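Local atomic coordinates of putative cell wall hydrolase phosphatase-associated protein (Clostridioides difficile, PDB entry 7CFL), a protein that probably cleaves peptide bonds of cell-wall peptidoglycan through its NlpC/P60 catalytic domain, a cysteine-type peptidase of the C40 family. Residues A[22-27]-A[42-47]; A[105-110]-A[115-120]. All coordinates share one frame; numbering follows the deposited sequence.

In the fold
Contact 1 (22-27 with 42-47) and contact 2 (105-110 with 115-120) follow one another along the chain, the first closing before the second opens. Their centres lie about 8 Å apart. Contact 1 sets the loop after helix 13-22 against helix 41-53. Contact 2 is a hairpin at one edge of the antiparallel sheet, where 118-121 is the outermost strand. The loop bonds directly to the chain leading into that edge strand: Gly-26 N reaches Val-117 O, and Val-117 N reaches Lys-27 O, both probable hydrogen bonds. Phe-44 of contact 1 touches Ile-107, Ala-109 and Val-117 of contact 2. Together they join helix and sheet, the two halves of the NlpC/P60 fold.

Contact 1. Residues A[22-27]-A[42-47]; sequences KTLLGK and SGFTQY
Leu-24 pushes its CD1 methyl into the angle between the rings of Phe-44 and Tyr-47. The two rings sit on helix 41-53, the helix that packs on the antiparallel sheet in the NlpC/P60 fold of C40 peptidases. Leu-24 lies in the loop after helix 13-22. It is the only residue of 22-27 that touches 42-47 closely, and the contact is wholly apolar. Two beta turns shape the loop: type I from Lys-22 to Leu-25, then type II from Leu-24 to Lys-27, with Gly-26 at positive phi. Leu-24 belongs to both, and its CB points toward the helix.

Phe-44 and Tyr-47 are three residues apart on the helix. Phe-44 has CG anti to the backbone N (chi1 177°), and this carries the far end of its ring nearer the loop. The Leu-24 and Phe-44 side chains run alongside each other, pointing opposite ways, so that Leu-24 CB also lies 4.0 Å from Phe-44 CE1. Phe-39 covers this group further, meeting both Leu-24 and the Tyr-47 ring. The Leu-24 methyl touches each ring differently. CD1 approaches Phe-44 CE1 obliquely at 3.8 Å, but meets Tyr-47 CE2 at the ring edge, near the ring plane, at 4.0 Å.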
loop_
_atom_site.group_PDB
_atom_site.type_symbol
_atom_site.label_atom_id
_atom_site.label_comp_id
_atom_site.label_asym_id
_atom_site.label_seq_id
_atom_site.Cartn_x
_atom_site.Cartn_y
_atom_site.Cartn_z
ATOM N N LYS A 22 3.701 1.114 11.078
ATOM C CA LYS A 22 5.158 1.094 11.390
ATOM C C LYS A 22 5.489 -0.006 12.420
ATOM O O LYS A 22 6.632 -0.512 12.359
ATOM C CB LYS A 22 5.645 2.476 11.815
ATOM C CG LYS A 22 5.701 3.469 10.665
ATOM C CD LYS A 22 6.573 4.655 10.974
ATOM C CE LYS A 22 6.440 5.720 9.913
ATOM N NZ LYS A 22 7.034 7.006 10.329
ATOM N N THR A 23 4.548 -0.389 13.298
ATOM C CA THR A 23 4.767 -1.475 14.303
ATOM C C THR A 23 4.991 -2.801 13.570
ATOM O O THR A 23 5.562 -3.726 14.195
ATOM C CB THR A 23 3.639 -1.685 15.326
ATOM O OG1 THR A 23 2.439 -2.198 14.745
ATOM C CG2 THR A 23 3.319 -0.459 16.146
ATOM N N LEU A 24 4.543 -2.922 12.320
ATOM C CA LEU A 24 4.634 -4.176 11.536
ATOM C C LEU A 24 5.887 -4.199 10.653
ATOM O O LEU A 24 6.013 -5.165 9.859
ATOM C CB LEU A 24 3.356 -4.354 10.718
ATOM C CG LEU A 24 2.036 -4.333 11.487
ATOM C CD1 LEU A 24 0.867 -4.343 10.531
ATOM C CD2 LEU A 24 1.921 -5.520 12.434
ATOM N N LEU A 25 6.728 -3.145 10.670
ATOM C CA LEU A 25 8.012 -3.116 9.914
ATOM C C LEU A 25 8.783 -4.403 10.201
ATOM O O LEU A 25 8.851 -4.796 11.381
ATOM C CB LEU A 25 8.863 -1.890 10.276
ATOM C CG LEU A 25 8.439 -0.595 9.570
ATOM C CD1 LEU A 25 9.000 0.626 10.269
ATOM C CD2 LEU A 25 8.869 -0.608 8.114
ATOM N N GLY A 26 9.288 -5.035 9.139
ATOM C CA GLY A 26 10.158 -6.215 9.230
ATOM C C GLY A 26 9.361 -7.503 9.185
ATOM O O GLY A 26 10.021 -8.579 9.167
ATOM N N LYS A 27 8.018 -7.440 9.213
ATOM C CA LYS A 27 7.176 -8.672 9.246
ATOM C C LYS A 27 7.221 -9.288 7.855
ATOM O O LYS A 27 7.237 -8.567 6.864
ATOM C CB LYS A 27 5.761 -8.379 9.735
ATOM C CG LYS A 27 5.701 -7.932 11.199
ATOM C CD LYS A 27 4.439 -8.288 11.908
ATOM C CE LYS A 27 4.625 -9.449 12.851
ATOM N NZ LYS A 27 5.342 -9.034 14.075
ATOM N N SER A 42 -1.640 -6.252 -0.451
ATOM C CA SER A 42 -3.057 -5.882 -0.231
ATOM C C SER A 42 -3.553 -6.439 1.109
ATOM O O SER A 42 -4.405 -5.834 1.733
ATOM C CB SER A 42 -3.885 -6.386 -1.383
ATOM O OG SER A 42 -3.711 -7.786 -1.528
ATOM N N GLY A 43 -3.027 -7.576 1.560
ATOM C CA GLY A 43 -3.401 -8.086 2.890
ATOM C C GLY A 43 -2.908 -7.163 3.989
ATOM O O GLY A 43 -3.615 -7.006 5.009
ATOM N N PHE A 44 -1.749 -6.540 3.767
ATOM C CA PHE A 44 -1.133 -5.557 4.674
ATOM C C PHE A 44 -2.012 -4.326 4.748
ATOM O O PHE A 44 -2.376 -3.862 5.835
ATOM C CB PHE A 44 0.251 -5.161 4.172
ATOM C CG PHE A 44 0.931 -4.110 5.007
ATOM C CD1 PHE A 44 1.355 -4.373 6.301
ATOM C CD2 PHE A 44 1.143 -2.844 4.480
ATOM C CE1 PHE A 44 1.982 -3.388 7.054
ATOM C CE2 PHE A 44 1.768 -1.866 5.237
ATOM C CZ PHE A 44 2.200 -2.141 6.514
ATOM N N THR A 45 -2.326 -3.748 3.596
ATOM C CA THR A 45 -3.183 -2.535 3.617
ATOM C C THR A 45 -4.555 -2.850 4.226
ATOM O O THR A 45 -4.997 -2.078 5.087
ATOM C CB THR A 45 -3.276 -1.877 2.245
ATOM O OG1 THR A 45 -3.809 -2.778 1.276
ATOM C CG2 THR A 45 -1.930 -1.382 1.793
ATOM N N GLN A 46 -5.206 -3.959 3.839
ATOM C CA GLN A 46 -6.492 -4.341 4.469
ATOM C C GLN A 46 -6.330 -4.405 5.994
ATOM O O GLN A 46 -7.209 -3.902 6.705
ATOM C CB GLN A 46 -7.057 -5.638 3.892
ATOM C CG GLN A 46 -8.536 -5.813 4.186
ATOM C CD GLN A 46 -9.025 -7.171 3.769
ATOM O OE1 GLN A 46 -8.489 -8.194 4.230
ATOM N NE2 GLN A 46 -10.082 -7.202 2.989
ATOM N N TYR A 47 -5.358 -5.182 6.490
ATOM C CA TYR A 47 -5.187 -5.422 7.938
ATOM C C TYR A 47 -4.931 -4.105 8.690
ATOM O O TYR A 47 -5.565 -3.816 9.753
ATOM C CB TYR A 47 -4.032 -6.394 8.134
ATOM C CG TYR A 47 -3.751 -6.713 9.582
ATOM C CD1 TYR A 47 -4.495 -7.662 10.281
ATOM C CD2 TYR A 47 -2.701 -6.100 10.244
ATOM C CE1 TYR A 47 -4.207 -7.958 11.605
ATOM C CE2 TYR A 47 -2.399 -6.382 11.558
ATOM C CZ TYR A 47 -3.144 -7.330 12.238
ATOM O OH TYR A 47 -2.816 -7.613 13.526
#

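Contact 2. Residues A[105-110]-A[115-120]; sequences DMIHAS and KKVTIS
Ser-120 brings its OG to the edge of the His-108 ring, in the ring plane, 2.8 Å from NE2. Either partner could donate this hydrogen bond. The same face of the hairpin carries Met-106, Ser-110 and Thr-118. With CG between the backbone N and the carbonyl carbon (chi1 61°), the His-108 ring stands up between Met-106 and Ser-110. Met-106 CE lies over one face, 3.9 Å above the ring plane and over its centre. Ser-110 N lies on the opposite side, offset toward the rim. The Thr-118 methyl fills the notch beside them: its CG2 is 3.8 Å from both Ser-110 CB and His-108 NE2.

The other face is apolar. Ile-107 CG1 lies against Val-117 CG1 at 3.9 Å, and both residues face Phe-44 of helix 41-53. At the far end, Ile-119 CG2 lies 4.0 Å from Asp-105 CG, while Asp-105 OD1 is held by Asn-121.

Two antiparallel hydrogen-bonded pairs, Met-106 with Ser-120 and His-108 with Thr-118, fix the register. Met-106 N to Ser-120 O is short and straight (2.7 Å, 172°). The pairing is looser near the turn, where Lys-116 N to Ser-110 O is weak.

His-108 ND1 bonds His-96 NE2 on strand 96-102. This histidine pair on adjacent strands is consistent with the Cys-His-polar residue triad of NlpC/P60 peptidases.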
loop_
_atom_site.group_PDB
_atom_site.type_symbol
_atom_site.label_atom_id
_atom_site.label_comp_id
_atom_site.label_asym_id
_atom_site.label_seq_id
_atom_site.Cartn_x
_atom_site.Cartn_y
_atom_site.Cartn_z
ATOM N N ASP A 105 7.478 8.702 0.414
ATOM C CA ASP A 105 7.644 7.405 1.122
ATOM C C ASP A 105 6.294 6.684 1.192
ATOM O O ASP A 105 5.261 7.329 1.443
ATOM C CB ASP A 105 8.254 7.630 2.503
ATOM C CG ASP A 105 9.759 7.844 2.497
ATOM O OD1 ASP A 105 10.406 7.507 1.492
ATOM O OD2 ASP A 105 10.267 8.375 3.480
ATOM N N MET A 106 6.296 5.361 1.005
ATOM C CA MET A 106 5.130 4.532 1.360
ATOM C C MET A 106 5.619 3.365 2.218
ATOM O O MET A 106 6.784 2.942 2.061
ATOM C CB MET A 106 4.422 3.952 0.134
ATOM C CG MET A 106 5.339 3.109 -0.770
ATOM S SD MET A 106 4.415 2.368 -2.097
ATOM C CE MET A 106 5.704 1.551 -3.016
ATOM N N ILE A 107 4.736 2.903 3.069
ATOM C CA ILE A 107 4.971 1.617 3.781
ATOM C C ILE A 107 4.198 0.524 3.036
ATOM O O ILE A 107 3.050 0.734 2.676
ATOM C CB ILE A 107 4.639 1.715 5.272
ATOM C CG1 ILE A 107 5.027 0.420 6.038
ATOM C CG2 ILE A 107 3.173 2.034 5.486
ATOM C CD1 ILE A 107 5.171 0.661 7.517
ATOM N N HIS A 108 4.786 -0.680 2.919
ATOM C CA HIS A 108 4.159 -1.755 2.117
ATOM C C HIS A 108 4.792 -3.090 2.468
ATOM O O HIS A 108 5.917 -3.115 2.987
ATOM C CB HIS A 108 4.224 -1.487 0.601
ATOM C CG HIS A 108 5.592 -1.363 0.031
ATOM N ND1 HIS A 108 5.950 -1.941 -1.178
ATOM C CD2 HIS A 108 6.715 -0.793 0.512
ATOM C CE1 HIS A 108 7.212 -1.680 -1.431
ATOM N NE2 HIS A 108 7.703 -0.981 -0.415
ATOM N N ALA A 109 4.122 -4.131 2.033
ATOM C CA ALA A 109 4.637 -5.507 2.168
ATOM C C ALA A 109 5.338 -5.806 0.829
ATOM O O ALA A 109 4.641 -6.097 -0.169
ATOM C CB ALA A 109 3.482 -6.388 2.424
ATOM N N SER A 110 6.655 -5.647 0.759
ATOM C CA SER A 110 7.395 -5.692 -0.521
ATOM C C SER A 110 7.689 -7.150 -0.862
ATOM O O SER A 110 8.384 -7.805 -0.072
ATOM C CB SER A 110 8.650 -4.887 -0.475
ATOM O OG SER A 110 9.485 -5.264 -1.551
ATOM N N LYS A 115 11.391 -8.865 0.972
ATOM C CA LYS A 115 10.344 -9.860 1.336
ATOM C C LYS A 115 9.834 -9.590 2.756
ATOM O O LYS A 115 9.711 -10.529 3.572
ATOM C CB LYS A 115 10.913 -11.277 1.178
ATOM C CG LYS A 115 11.043 -11.728 -0.265
ATOM C CD LYS A 115 9.728 -11.615 -1.009
ATOM C CE LYS A 115 9.579 -12.576 -2.163
ATOM N NZ LYS A 115 8.288 -13.296 -2.068
ATOM N N LYS A 116 9.566 -8.336 3.069
ATOM C CA LYS A 116 9.086 -7.928 4.407
ATOM C C LYS A 116 8.410 -6.564 4.280
ATOM O O LYS A 116 8.701 -5.854 3.311
ATOM C CB LYS A 116 10.249 -7.869 5.402
ATOM C CG LYS A 116 11.331 -6.847 5.064
ATOM C CD LYS A 116 12.572 -6.864 5.956
ATOM C CE LYS A 116 13.081 -8.247 6.293
ATOM N NZ LYS A 116 14.449 -8.198 6.858
ATOM N N VAL A 117 7.598 -6.215 5.266
ATOM C CA VAL A 117 7.040 -4.842 5.427
ATOM C C VAL A 117 8.228 -3.887 5.551
ATOM O O VAL A 117 9.114 -4.062 6.462
ATOM C CB VAL A 117 6.099 -4.735 6.633
ATOM C CG1 VAL A 117 5.610 -3.314 6.835
ATOM C CG2 VAL A 117 4.929 -5.693 6.530
ATOM N N THR A 118 8.254 -2.882 4.684
ATOM C CA THR A 118 9.413 -1.983 4.555
ATOM C C THR A 118 8.879 -0.651 4.045
ATOM O O THR A 118 7.665 -0.546 3.750
ATOM C CB THR A 118 10.497 -2.530 3.614
ATOM O OG1 THR A 118 11.662 -1.720 3.767
ATOM C CG2 THR A 118 10.107 -2.540 2.151
ATOM N N ILE A 119 9.801 0.280 3.922
ATOM C CA ILE A 119 9.490 1.643 3.404
ATOM C C ILE A 119 10.274 1.853 2.106
ATOM O O ILE A 119 11.503 1.584 2.085
ATOM C CB ILE A 119 9.796 2.686 4.490
ATOM C CG1 ILE A 119 8.754 2.628 5.612
ATOM C CG2 ILE A 119 9.882 4.083 3.881
ATOM C CD1 ILE A 119 9.174 3.336 6.871
ATOM N N SER A 120 9.590 2.349 1.073
ATOM C CA SER A 120 10.156 2.625 -0.268
ATOM C C SER A 120 9.577 3.963 -0.731
ATOM O O SER A 120 8.564 4.400 -0.135
ATOM C CB SER A 120 9.841 1.557 -1.271
ATOM O OG SER A 120 10.144 0.269 -0.775
#